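Local coordinates for chitin binding protein (Enterococcus faecalis, PDB 4A02) that cleaves glycosidic bonds of crystalline chitin oxidatively, using a copper centre, and works together with a chitinase to break the polymer down, at residues 84-89 with 150-155. Sequence-based numbering, arbitrary orientation.
Sequences AQHRTA and IGDTVN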
loop_
_atom_site.group_PDB
_atom_site.type_symbol
_atom_site.label_atom_id
_atom_site.label_comp_id
_atom_site.label_asym_id
_atom_site.label_seq_id
_atom_site.Cartn_x
_atom_site.Cartn_y
_atom_site.Cartn_z
ATOM N N ALA A 84 14.106 -7.933 1.276
ATOM C CA ALA A 84 15.249 -7.737 2.120
ATOM C C ALA A 84 14.689 -7.413 3.518
ATOM O O ALA A 84 14.027 -6.390 3.665
ATOM C CB ALA A 84 16.134 -6.646 1.545
ATOM N N GLN A 85 14.981 -8.268 4.468
ATOM C CA GLN A 85 14.403 -8.082 5.801
ATOM C C GLN A 85 15.271 -6.996 6.503
ATOM O O GLN A 85 16.442 -7.134 6.551
ATOM C CB GLN A 85 14.355 -9.389 6.550
ATOM C CG GLN A 85 13.583 -10.476 5.866
ATOM C CD GLN A 85 14.107 -11.824 6.340
ATOM O OE1 GLN A 85 14.969 -12.382 5.641
ATOM N NE2 GLN A 85 13.711 -12.297 7.516
ATOM N N HIS A 86 14.716 -5.939 6.981
ATOM C CA HIS A 86 15.395 -4.952 7.826
ATOM C C HIS A 86 14.759 -4.869 9.178
ATOM O O HIS A 86 13.567 -5.070 9.251
ATOM C CB HIS A 86 15.222 -3.525 7.311
ATOM C CG HIS A 86 16.157 -3.281 6.225
ATOM N ND1 HIS A 86 17.218 -2.410 6.322
ATOM C CD2 HIS A 86 16.244 -3.848 4.996
ATOM C CE1 HIS A 86 17.889 -2.438 5.153
ATOM N NE2 HIS A 86 17.311 -3.308 4.360
ATOM N N ARG A 87 15.592 -4.517 10.156
ATOM C CA ARG A 87 15.048 -4.084 11.439
ATOM C C ARG A 87 13.970 -3.051 11.116
ATOM O O ARG A 87 14.199 -2.223 10.226
ATOM C CB ARG A 87 16.178 -3.450 12.313
ATOM C CG ARG A 87 17.243 -4.416 12.741
ATOM C CD ARG A 87 18.213 -3.997 13.822
ATOM N NE ARG A 87 18.838 -5.279 14.238
ATOM C CZ ARG A 87 18.445 -6.174 15.117
ATOM N NH1 ARG A 87 17.351 -6.058 15.859
ATOM N NH2 ARG A 87 19.191 -7.260 15.285
ATOM N N THR A 88 12.869 -3.173 11.830
ATOM C CA THR A 88 11.682 -2.392 11.538
ATOM C C THR A 88 11.296 -1.448 12.681
ATOM O O THR A 88 11.225 -1.865 13.838
ATOM C CB THR A 88 10.542 -3.345 11.242
ATOM O OG1 THR A 88 10.867 -4.059 10.038
ATOM C CG2 THR A 88 9.249 -2.604 10.963
ATOM N N ALA A 89 11.009 -0.199 12.335
ATOM C CA ALA A 89 10.480 0.786 13.281
ATOM C C ALA A 89 8.972 0.677 13.433
ATOM O O ALA A 89 8.478 0.763 14.566
ATOM C CB ALA A 89 10.831 2.202 12.860
ATOM N N ILE A 150 11.326 1.685 8.103
ATOM C CA ILE A 150 12.558 0.919 8.322
ATOM C C ILE A 150 13.264 1.399 9.589
ATOM O O ILE A 150 13.324 2.589 9.896
ATOM C CB ILE A 150 13.440 1.018 7.076
ATOM C CG1 ILE A 150 12.670 0.517 5.839
ATOM C CG2 ILE A 150 14.747 0.257 7.229
ATOM C CD1 ILE A 150 12.198 -0.881 5.938
ATOM N N GLY A 151 13.804 0.438 10.358
ATOM C CA GLY A 151 14.438 0.800 11.605
ATOM C C GLY A 151 15.813 1.385 11.543
ATOM O O GLY A 151 16.253 2.052 12.459
ATOM N N ASP A 152 16.523 1.158 10.444
ATOM C CA ASP A 152 17.927 1.525 10.278
ATOM C C ASP A 152 18.184 2.323 9.019
ATOM O O ASP A 152 19.357 2.527 8.683
ATOM C CB ASP A 152 18.831 0.310 10.442
ATOM C CG ASP A 152 18.626 -0.745 9.385
ATOM O OD1 ASP A 152 17.714 -0.584 8.511
ATOM O OD2 ASP A 152 19.368 -1.721 9.458
ATOM N N THR A 153 17.169 2.847 8.354
ATOM C CA THR A 153 17.298 3.866 7.363
ATOM C C THR A 153 16.213 4.916 7.636
ATOM O O THR A 153 15.226 4.599 8.309
ATOM C CB THR A 153 17.147 3.402 5.908
ATOM O OG1 THR A 153 15.796 3.123 5.676
ATOM C CG2 THR A 153 17.990 2.143 5.636
ATOM N N VAL A 154 16.356 6.102 7.070
ATOM C CA VAL A 154 15.323 7.134 7.261
ATOM C C VAL A 154 14.096 6.920 6.353
ATOM O O VAL A 154 13.227 7.811 6.314
ATOM C CB VAL A 154 15.862 8.538 7.090
ATOM C CG1 VAL A 154 16.969 8.819 8.114
ATOM C CG2 VAL A 154 16.342 8.826 5.646
ATOM N N ASN A 155 13.994 5.847 5.676
ATOM C CA ASN A 155 12.989 5.583 4.630
ATOM C C ASN A 155 11.894 4.637 5.136
ATOM O O ASN A 155 11.913 4.051 6.216
ATOM C CB ASN A 155 13.661 5.036 3.384
ATOM C CG ASN A 155 14.637 6.014 2.805
ATOM O OD1 ASN A 155 14.480 7.234 2.963
ATOM N ND2 ASN A 155 15.640 5.475 2.109
HETATM O O HOH W 1 18.299 -4.241 9.356
#
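H86 and D152 meet through a nearly straight hydrogen bond: H86 ND1 donates to D152 OD1 over 2.9 Å at 171°, in the plane of the imidazole. The carboxylate, turned 80° against the ring, accepts with the syn lone pair of OD1. D152 CG, set between its own backbone N and carbonyl carbon (chi1 64°), leads the carboxylate toward the ring. Aspartate suits the place because both oxygens are used: D152 OD2 takes a bond from a water at 2.7 Å, and that water accepts from R87 N at 2.8 Å, so one side chain satisfies a ring nitrogen directly and a backbone amide indirectly. Beside this polar grip, I150 CG2 lies 3.7 Å from H86 ND1, an apolar branch that approaches the ring obliquely.

The backbones join where G151 N donates to R87 O over 2.7 Å. A side chain on G151 would run into R87 O, and glycine avoids this. One residue along, T88 and I150 form an antiparallel non-hydrogen-bonded pair, at which strand 88-96 meets the end of strand 142-150. T88 OG1 donates to H86 O over 3.0 Å and accepts a hydrogen bond from W148 NE1, thus linking the H86 carbonyl to the neighbouring strand 142-150; the guanidinium of R87 turns away to Q121 O.

H86 and the N-terminal H1 bind copper. With ND1 donating to D152, H86 NE2 is left as the probable ligand, as in related enzymes, and D152 is a second-shell residue that positions H86 in the histidine brace of a lytic polysaccharide monooxygenase.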